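Local coordinates for glutamate--tRNA ligase (Methanothermobacter thermautotrophicus, PDB 3AII), which probably attaches glutamate to tRNA, first activating the amino acid with ATP to Glu-AMP, as a non-discriminating class I synthetase, at residues M225-T239 and I248-E260. Numbering follows the deposited sequence.
Sequences MFEMKEGSAVVRVKT and IRDWVSMRIVEAE
Ile256 lies over the type II turn from Lys229 to Ser232, and its CG1 meets Met225 CE at 3.8 Å. Its CD1 also packs on Met228 CB. Just beyond, Glu230 and Glu258 each accept the other's backbone N-H. Glu230 N reaches Glu258 OE2 at 2.8 Å, on the anti side of that carboxylate. Glu258 N meets Glu230 OE1 at 2.9 Å from above the carboxylate plane. An alanine in place of Glu230 would probably leave Glu258 N without this acceptor and Arg141 without its salt-bridge mate. Strands 234-237 and 252-256 run antiparallel with a classic beta bulge: Val235 O takes Ser253 N-H at 2.8 Å and, weakly, Met254 N-H. Val237 CG2 sits over the six-membered ring of Trp251, a CH-pi contact 3.7 Å from the centroid. Arg236 has CG beside its backbone N (chi1 -67°) and an extended chain, which carries NH1 to Asp250 O at 2.9 Å, in the guanidinium plane. Val252 CG2 lies over one face of that group, toward its rim. Thr239 N donates almost straight (175°) to Asp250 OD1, while Tyr189 and Arg211 hold OD2. The pair forms the middle of a four-stranded antiparallel sheet, between strands 188-191 and 270-272, with Val237 and Trp251 resting on Leu306 of helix 299-310.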
ATOM      1  N   MET A 225      11.493   4.085 -37.705  1.00 17.75           N
ATOM      2  CA  MET A 225      11.796   3.761 -36.307  1.00 17.93           C
ATOM      3  C   MET A 225      11.443   2.326 -35.959  1.00 16.33           C
ATOM      4  O   MET A 225      12.043   1.730 -35.078  1.00 17.21           O
ATOM      5  CB  MET A 225      11.089   4.723 -35.348  1.00 18.27           C
ATOM      6  CG  MET A 225      11.704   6.112 -35.322  1.00 17.54           C
ATOM      7  SD  MET A 225      10.875   7.259 -34.189  1.00 18.95           S
ATOM      8  CE  MET A 225      11.135   6.462 -32.609  1.00 19.27           C
ATOM      9  N   PHE A 226      10.488   1.759 -36.685  1.00 17.48           N
ATOM     10  CA  PHE A 226      10.003   0.431 -36.383  1.00 18.59           C
ATOM     11  C   PHE A 226      10.999  -0.667 -36.731  1.00 21.38           C
ATOM     12  O   PHE A 226      10.804  -1.825 -36.346  1.00 25.10           O
ATOM     13  CB  PHE A 226       8.649   0.216 -37.069  1.00 19.82           C
ATOM     14  CG  PHE A 226       7.536   0.956 -36.394  1.00 21.34           C
ATOM     15  CD1 PHE A 226       7.404   2.329 -36.555  1.00 19.95           C
ATOM     16  CD2 PHE A 226       6.664   0.290 -35.541  1.00 21.61           C
ATOM     17  CE1 PHE A 226       6.388   3.022 -35.905  1.00 21.59           C
ATOM     18  CE2 PHE A 226       5.655   0.973 -34.895  1.00 22.28           C
ATOM     19  CZ  PHE A 226       5.517   2.344 -35.076  1.00 20.39           C
ATOM     20  N   GLU A 227      12.074  -0.300 -37.431  1.00 20.22           N
ATOM     21  CA  GLU A 227      13.135  -1.252 -37.755  1.00 20.63           C
ATOM     22  C   GLU A 227      14.503  -0.754 -37.299  1.00 23.06           C
ATOM     23  O   GLU A 227      15.542  -1.256 -37.746  1.00 28.27           O
ATOM     24  CB  GLU A 227      13.164  -1.538 -39.257  1.00 27.06           C
ATOM     25  CG  GLU A 227      11.885  -2.170 -39.781  1.00 39.90           C
ATOM     26  CD  GLU A 227      11.661  -3.563 -39.230  1.00 50.64           C
ATOM     27  OE1 GLU A 227      10.487  -3.972 -39.102  1.00 60.44           O
ATOM     28  OE2 GLU A 227      12.658  -4.247 -38.920  1.00 59.22           O
ATOM     29  N   MET A 228      14.509   0.241 -36.423  1.00 21.62           N
ATOM     30  CA  MET A 228      15.771   0.791 -35.931  1.00 21.10           C
ATOM     31  C   MET A 228      16.120   0.225 -34.564  1.00 20.92           C
ATOM     32  O   MET A 228      15.297  -0.415 -33.913  1.00 20.90           O
ATOM     33  CB  MET A 228      15.714   2.312 -35.899  1.00 19.94           C
ATOM     34  CG  MET A 228      15.593   2.906 -37.306  1.00 24.73           C
ATOM     35  SD  MET A 228      15.430   4.691 -37.298  1.00 30.78           S
ATOM     36  CE  MET A 228      17.059   5.148 -36.709  1.00 27.84           C
ATOM     37  N   LYS A 229      17.354   0.460 -34.137  1.00 22.16           N
ATOM     38  CA  LYS A 229      17.811  -0.102 -32.875  1.00 19.00           C
ATOM     39  C   LYS A 229      17.428   0.753 -31.669  1.00 16.54           C
ATOM     40  O   LYS A 229      17.160   1.943 -31.791  1.00 21.13           O
ATOM     41  CB  LYS A 229      19.321  -0.336 -32.933  1.00 33.19           C
ATOM     42  CG  LYS A 229      19.719  -1.356 -33.993  1.00 34.47           C
ATOM     43  CD  LYS A 229      21.225  -1.466 -34.126  1.00 45.56           C
ATOM     44  CE  LYS A 229      21.829  -2.104 -32.893  1.00 46.59           C
ATOM     45  NZ  LYS A 229      23.318  -2.073 -32.935  1.00 60.20           N
ATOM     46  N   GLU A 230      17.387   0.116 -30.506  1.00 17.86           N
ATOM     47  CA  GLU A 230      17.073   0.801 -29.262  1.00 20.09           C
ATOM     48  C   GLU A 230      17.942   2.039 -29.093  1.00 22.23           C
ATOM     49  O   GLU A 230      19.156   1.995 -29.307  1.00 21.12           O
ATOM     50  CB  GLU A 230      17.252  -0.153 -28.077  1.00 21.01           C
ATOM     51  CG  GLU A 230      17.056   0.501 -26.720  1.00 17.79           C
ATOM     52  CD  GLU A 230      16.670  -0.494 -25.634  1.00 24.41           C
ATOM     53  OE1 GLU A 230      16.558  -1.703 -25.916  1.00 21.74           O
ATOM     54  OE2 GLU A 230      16.454  -0.060 -24.491  1.00 23.67           O
ATOM     55  N   GLY A 231      17.316   3.156 -28.735  1.00 21.84           N
ATOM     56  CA  GLY A 231      18.043   4.395 -28.494  1.00 24.89           C
ATOM     57  C   GLY A 231      18.528   5.201 -29.700  1.00 22.52           C
ATOM     58  O   GLY A 231      19.154   6.247 -29.529  1.00 24.68           O
ATOM     59  N   SER A 232      18.224   4.760 -30.918  1.00 19.94           N
ATOM     60  CA  SER A 232      18.790   5.385 -32.114  1.00 23.67           C
ATOM     61  C   SER A 232      18.006   6.580 -32.663  1.00 27.11           C
ATOM     62  O   SER A 232      18.530   7.356 -33.453  1.00 25.50           O
ATOM     63  CB  SER A 232      18.967   4.355 -33.235  1.00 26.58           C
ATOM     64  OG  SER A 232      17.716   3.818 -33.628  1.00 26.63           O
ATOM     65  N   ALA A 233      16.748   6.711 -32.266  1.00 24.35           N
ATOM     66  CA  ALA A 233      15.926   7.819 -32.738  1.00 18.42           C
ATOM     67  C   ALA A 233      14.766   7.967 -31.764  1.00 17.25           C
ATOM     68  O   ALA A 233      14.348   6.993 -31.150  1.00 18.21           O
ATOM     69  CB  ALA A 233      15.402   7.537 -34.147  1.00 19.84           C
ATOM     70  N   VAL A 234      14.265   9.188 -31.625  1.00 17.24           N
ATOM     71  CA  VAL A 234      13.105   9.444 -30.773  1.00 17.21           C
ATOM     72  C   VAL A 234      12.136  10.370 -31.502  1.00 16.18           C
ATOM     73  O   VAL A 234      12.516  11.074 -32.448  1.00 18.41           O
ATOM     74  CB  VAL A 234      13.515  10.075 -29.429  1.00 18.47           C
ATOM     75  CG1 VAL A 234      14.277   9.053 -28.587  1.00 18.27           C
ATOM     76  CG2 VAL A 234      14.349  11.332 -29.663  1.00 17.59           C
ATOM     77  N   VAL A 235      10.873  10.343 -31.095  1.00 15.75           N
ATOM     78  CA  VAL A 235       9.951  11.408 -31.460  1.00 13.25           C
ATOM     79  C   VAL A 235       9.956  12.453 -30.351  1.00 14.95           C
ATOM     80  O   VAL A 235       9.865  12.108 -29.163  1.00 16.32           O
ATOM     81  CB  VAL A 235       8.505  10.876 -31.664  1.00 13.76           C
ATOM     82  CG1 VAL A 235       7.556  12.015 -32.050  1.00 12.84           C
ATOM     83  CG2 VAL A 235       8.467   9.809 -32.741  1.00 15.17           C
ATOM     84  N   ARG A 236      10.086  13.719 -30.741  1.00 14.51           N
ATOM     85  CA  ARG A 236      10.061  14.840 -29.802  1.00 13.96           C
ATOM     86  C   ARG A 236       8.866  15.735 -30.069  1.00 13.83           C
ATOM     87  O   ARG A 236       8.533  16.004 -31.215  1.00 17.35           O
ATOM     88  CB  ARG A 236      11.349  15.661 -29.930  1.00 18.59           C
ATOM     89  CG  ARG A 236      12.574  14.900 -29.462  1.00 19.74           C
ATOM     90  CD  ARG A 236      13.840  15.745 -29.585  1.00 24.35           C
ATOM     91  NE  ARG A 236      14.982  15.016 -29.025  1.00 26.52           N
ATOM     92  CZ  ARG A 236      15.229  14.902 -27.724  1.00 19.87           C
ATOM     93  NH1 ARG A 236      14.435  15.477 -26.832  1.00 25.06           N
ATOM     94  NH2 ARG A 236      16.284  14.217 -27.307  1.00 33.05           N
ATOM     95  N   VAL A 237       8.209  16.167 -29.000  1.00 18.25           N
ATOM     96  CA  VAL A 237       7.092  17.087 -29.128  1.00 15.56           C
ATOM     97  C   VAL A 237       7.676  18.486 -29.284  1.00 20.12           C
ATOM     98  O   VAL A 237       8.567  18.863 -28.536  1.00 23.92           O
ATOM     99  CB  VAL A 237       6.219  17.039 -27.880  1.00 17.66           C
ATOM    100  CG1 VAL A 237       5.074  18.040 -27.983  1.00 21.47           C
ATOM    101  CG2 VAL A 237       5.683  15.616 -27.669  1.00 17.99           C
ATOM    102  N   LYS A 238       7.181  19.261 -30.242  1.00 18.89           N
ATOM    103  CA  LYS A 238       7.671  20.627 -30.370  1.00 20.87           C
ATOM    104  C   LYS A 238       7.053  21.469 -29.267  1.00 24.05           C
ATOM    105  O   LYS A 238       5.834  21.589 -29.189  1.00 26.64           O
ATOM    106  CB  LYS A 238       7.325  21.204 -31.747  1.00 24.84           C
ATOM    107  CG  LYS A 238       8.006  20.484 -32.909  1.00 22.17           C
ATOM    108  CD  LYS A 238       7.736  21.166 -34.255  1.00 26.66           C
ATOM    109  CE  LYS A 238       8.388  20.376 -35.384  1.00 27.32           C
ATOM    110  NZ  LYS A 238       8.292  21.044 -36.733  1.00 30.85           N
ATOM    111  N   THR A 239       7.891  22.031 -28.399  1.00 23.74           N
ATOM    112  CA  THR A 239       7.403  22.935 -27.367  1.00 21.19           C
ATOM    113  C   THR A 239       8.045  24.303 -27.556  1.00 24.45           C
ATOM    114  O   THR A 239       7.838  24.935 -28.581  1.00 30.11           O
ATOM    115  CB  THR A 239       7.633  22.382 -25.954  1.00 27.50           C
ATOM    116  OG1 THR A 239       9.038  22.288 -25.687  1.00 23.65           O
ATOM    117  CG2 THR A 239       7.004  20.991 -25.843  1.00 20.34           C
ATOM    118  N   ILE A 248      11.374  20.682 -20.202  1.00 31.31           N
ATOM    119  CA  ILE A 248      10.149  20.820 -20.983  1.00 34.46           C
ATOM    120  C   ILE A 248      10.451  21.086 -22.466  1.00 29.08           C
ATOM    121  O   ILE A 248       9.577  20.947 -23.335  1.00 24.82           O
ATOM    122  CB  ILE A 248       9.244  21.912 -20.370  1.00 24.47           C
ATOM    123  CG1 ILE A 248       8.869  21.522 -18.936  1.00 31.35           C
ATOM    124  CG2 ILE A 248       7.996  22.124 -21.214  1.00 27.61           C
ATOM    125  CD1 ILE A 248       8.045  22.563 -18.224  1.00 45.23           C
ATOM    126  N   ARG A 249      11.698  21.444 -22.755  1.00 24.72           N
ATOM    127  CA  ARG A 249      12.127  21.745 -24.119  1.00 25.88           C
ATOM    128  C   ARG A 249      12.125  20.515 -25.034  1.00 21.60           C
ATOM    129  O   ARG A 249      12.892  19.576 -24.829  1.00 26.07           O
ATOM    130  CB  ARG A 249      13.517  22.384 -24.107  1.00 29.23           C
ATOM    131  CG  ARG A 249      13.554  23.757 -23.448  1.00 35.14           C
ATOM    132  CD  ARG A 249      14.970  24.314 -23.426  1.00 32.57           C
ATOM    133  NE  ARG A 249      15.046  25.529 -22.622  1.00 33.84           N
ATOM    134  CZ  ARG A 249      16.119  26.310 -22.546  1.00 41.26           C
ATOM    135  NH1 ARG A 249      17.215  26.002 -23.230  1.00 40.90           N
ATOM    136  NH2 ARG A 249      16.093  27.399 -21.788  1.00 45.14           N
ATOM    137  N   ASP A 250      11.248  20.532 -26.033  1.00 21.94           N
ATOM    138  CA  ASP A 250      11.089  19.426 -26.990  1.00 22.72           C
ATOM    139  C   ASP A 250      11.246  18.024 -26.386  1.00 24.56           C
ATOM    140  O   ASP A 250      12.115  17.246 -26.789  1.00 21.32           O
ATOM    141  CB  ASP A 250      12.024  19.595 -28.190  1.00 21.01           C
ATOM    142  CG  ASP A 250      11.606  20.747 -29.103  1.00 19.49           C
ATOM    143  OD1 ASP A 250      10.779  21.581 -28.675  1.00 24.16           O
ATOM    144  OD2 ASP A 250      12.094  20.802 -30.245  1.00 22.53           O
ATOM    145  N   TRP A 251      10.371  17.698 -25.444  1.00 17.98           N
ATOM    146  CA  TRP A 251      10.468  16.445 -24.716  1.00 16.48           C
ATOM    147  C   TRP A 251      10.097  15.233 -25.577  1.00 19.38           C
ATOM    148  O   TRP A 251       9.372  15.351 -26.572  1.00 19.65           O
ATOM    149  CB  TRP A 251       9.619  16.516 -23.438  1.00 21.37           C
ATOM    150  CG  TRP A 251       8.158  16.830 -23.641  1.00 18.44           C
ATOM    151  CD1 TRP A 251       7.569  18.069 -23.656  1.00 17.54           C
ATOM    152  CD2 TRP A 251       7.093  15.879 -23.797  1.00 19.50           C
ATOM    153  NE1 TRP A 251       6.208  17.942 -23.851  1.00 21.51           N
ATOM    154  CE2 TRP A 251       5.891  16.610 -23.928  1.00 19.59           C
ATOM    155  CE3 TRP A 251       7.044  14.482 -23.837  1.00 18.60           C
ATOM    156  CZ2 TRP A 251       4.647  15.986 -24.098  1.00 16.14           C
ATOM    157  CZ3 TRP A 251       5.808  13.861 -24.012  1.00 18.85           C
ATOM    158  CH2 TRP A 251       4.628  14.613 -24.146  1.00 19.19           C
ATOM    159  N   VAL A 252      10.604  14.070 -25.179  1.00 17.22           N
ATOM    160  CA  VAL A 252      10.456  12.836 -25.948  1.00 16.78           C
ATOM    161  C   VAL A 252       9.113  12.138 -25.719  1.00 14.87           C
ATOM    162  O   VAL A 252       8.740  11.833 -24.580  1.00 16.00           O
ATOM    163  CB  VAL A 252      11.586  11.849 -25.602  1.00 19.65           C
ATOM    164  CG1 VAL A 252      11.365  10.513 -26.282  1.00 18.57           C
ATOM    165  CG2 VAL A 252      12.926  12.429 -26.008  1.00 20.65           C
ATOM    166  N   SER A 253       8.396  11.881 -26.811  1.00 15.46           N
ATOM    167  CA  SER A 253       7.102  11.203 -26.745  1.00 14.88           C
ATOM    168  C   SER A 253       7.157   9.730 -27.119  1.00 17.31           C
ATOM    169  O   SER A 253       6.294   8.959 -26.694  1.00 15.35           O
ATOM    170  CB  SER A 253       6.069  11.909 -27.626  1.00 15.07           C
ATOM    171  OG  SER A 253       6.458  11.902 -28.996  1.00 15.53           O
ATOM    172  N   MET A 254       8.131   9.337 -27.938  1.00 15.15           N
ATOM    173  CA  MET A 254       8.261   7.934 -28.374  1.00 15.86           C
ATOM    174  C   MET A 254       9.718   7.521 -28.406  1.00 16.42           C
ATOM    175  O   MET A 254      10.564   8.293 -28.871  1.00 16.29           O
ATOM    176  CB  MET A 254       7.731   7.736 -29.803  1.00 16.40           C
ATOM    177  CG  MET A 254       6.253   7.800 -30.005  1.00 13.92           C
ATOM    178  SD  MET A 254       5.491   6.280 -29.339  1.00 25.38           S
ATOM    179  CE  MET A 254       3.779   6.476 -29.816  1.00 30.56           C
ATOM    180  N   ARG A 255       9.998   6.298 -27.953  1.00 14.85           N
ATOM    181  CA  ARG A 255      11.354   5.757 -27.991  0.56 15.27           C
ATOM    182  C   ARG A 255      11.346   4.333 -28.518  1.00 17.53           C
ATOM    183  O   ARG A 255      10.298   3.700 -28.600  1.00 18.06           O
ATOM    184  CB  ARG A 255      11.984   5.780 -26.602  0.56 18.62           C
ATOM    185  CG  ARG A 255      11.205   4.981 -25.579  0.56 13.97           C
ATOM    186  CD  ARG A 255      11.870   4.947 -24.225  0.56 20.08           C
ATOM    187  NE  ARG A 255      11.165   4.043 -23.326  0.56 19.33           N
ATOM    188  CZ  ARG A 255      11.482   3.872 -22.048  0.56 38.62           C
ATOM    189  NH1 ARG A 255      10.788   3.026 -21.298  0.56 34.89           N
ATOM    190  NH2 ARG A 255      12.493   4.551 -21.519  0.56 28.79           N
ATOM    191  N   ILE A 256      12.528   3.836 -28.869  1.00 17.26           N
ATOM    192  CA  ILE A 256      12.661   2.471 -29.353  1.00 15.88           C
ATOM    193  C   ILE A 256      13.241   1.626 -28.225  1.00 18.73           C
ATOM    194  O   ILE A 256      14.255   1.999 -27.644  1.00 17.58           O
ATOM    195  CB  ILE A 256      13.602   2.411 -30.572  1.00 16.81           C
ATOM    196  CG1 ILE A 256      13.072   3.294 -31.714  1.00 17.02           C
ATOM    197  CG2 ILE A 256      13.765   0.963 -31.032  1.00 19.62           C
ATOM    198  CD1 ILE A 256      14.088   3.568 -32.830  1.00 18.75           C
ATOM    199  N   VAL A 257      12.588   0.509 -27.906  1.00 18.26           N
ATOM    200  CA  VAL A 257      13.046  -0.390 -26.846  1.00 16.77           C
ATOM    201  C   VAL A 257      13.001  -1.805 -27.379  1.00 23.76           C
ATOM    202  O   VAL A 257      11.949  -2.270 -27.827  1.00 23.29           O
ATOM    203  CB  VAL A 257      12.136  -0.318 -25.605  1.00 18.35           C
ATOM    204  CG1 VAL A 257      12.661  -1.235 -24.477  1.00 19.45           C
ATOM    205  CG2 VAL A 257      11.990   1.123 -25.128  1.00 23.74           C
ATOM    206  N   GLU A 258      14.135  -2.496 -27.343  1.00 21.58           N
ATOM    207  CA  GLU A 258      14.159  -3.866 -27.833  1.00 20.67           C
ATOM    208  C   GLU A 258      14.115  -4.817 -26.658  1.00 32.91           C
ATOM    209  O   GLU A 258      15.147  -5.218 -26.127  1.00 26.42           O
ATOM    210  CB  GLU A 258      15.399  -4.112 -28.688  1.00 20.74           C
ATOM    211  CG  GLU A 258      15.508  -3.189 -29.892  1.00 26.26           C
ATOM    212  CD  GLU A 258      16.729  -3.502 -30.740  1.00 34.82           C
ATOM    213  OE1 GLU A 258      16.748  -4.582 -31.370  1.00 42.00           O
ATOM    214  OE2 GLU A 258      17.669  -2.676 -30.777  1.00 31.97           O
ATOM    215  N   ALA A 259      12.907  -5.152 -26.231  1.00 28.81           N
ATOM    216  CA  ALA A 259      12.732  -6.005 -25.065  1.00 21.25           C
ATOM    217  C   ALA A 259      11.392  -6.714 -25.148  1.00 30.39           C
ATOM    218  O   ALA A 259      10.432  -6.172 -25.681  1.00 33.72           O
ATOM    219  CB  ALA A 259      12.814  -5.178 -23.777  1.00 26.64           C
ATOM    220  N   GLU A 260      11.332  -7.928 -24.619  1.00 23.70           N
ATOM    221  CA  GLU A 260      10.083  -8.663 -24.560  1.00 29.20           C
ATOM    222  C   GLU A 260       9.164  -8.055 -23.509  1.00 27.14           C
ATOM    223  O   GLU A 260       9.547  -7.894 -22.350  1.00 32.13           O
ATOM    224  CB  GLU A 260      10.353 -10.127 -24.224  1.00 33.85           C
ATOM    225  CG  GLU A 260       9.108 -10.933 -23.905  1.00 40.50           C
ATOM    226  CD  GLU A 260       9.435 -12.334 -23.429  1.00 67.60           C
ATOM    227  OE1 GLU A 260      10.500 -12.859 -23.817  1.00 67.33           O
ATOM    228  OE2 GLU A 260       8.627 -12.908 -22.668  1.00 77.36           O
TER
HETATM  229  O   HOH W   1      14.980   5.342 -28.952  1.00 18.86           O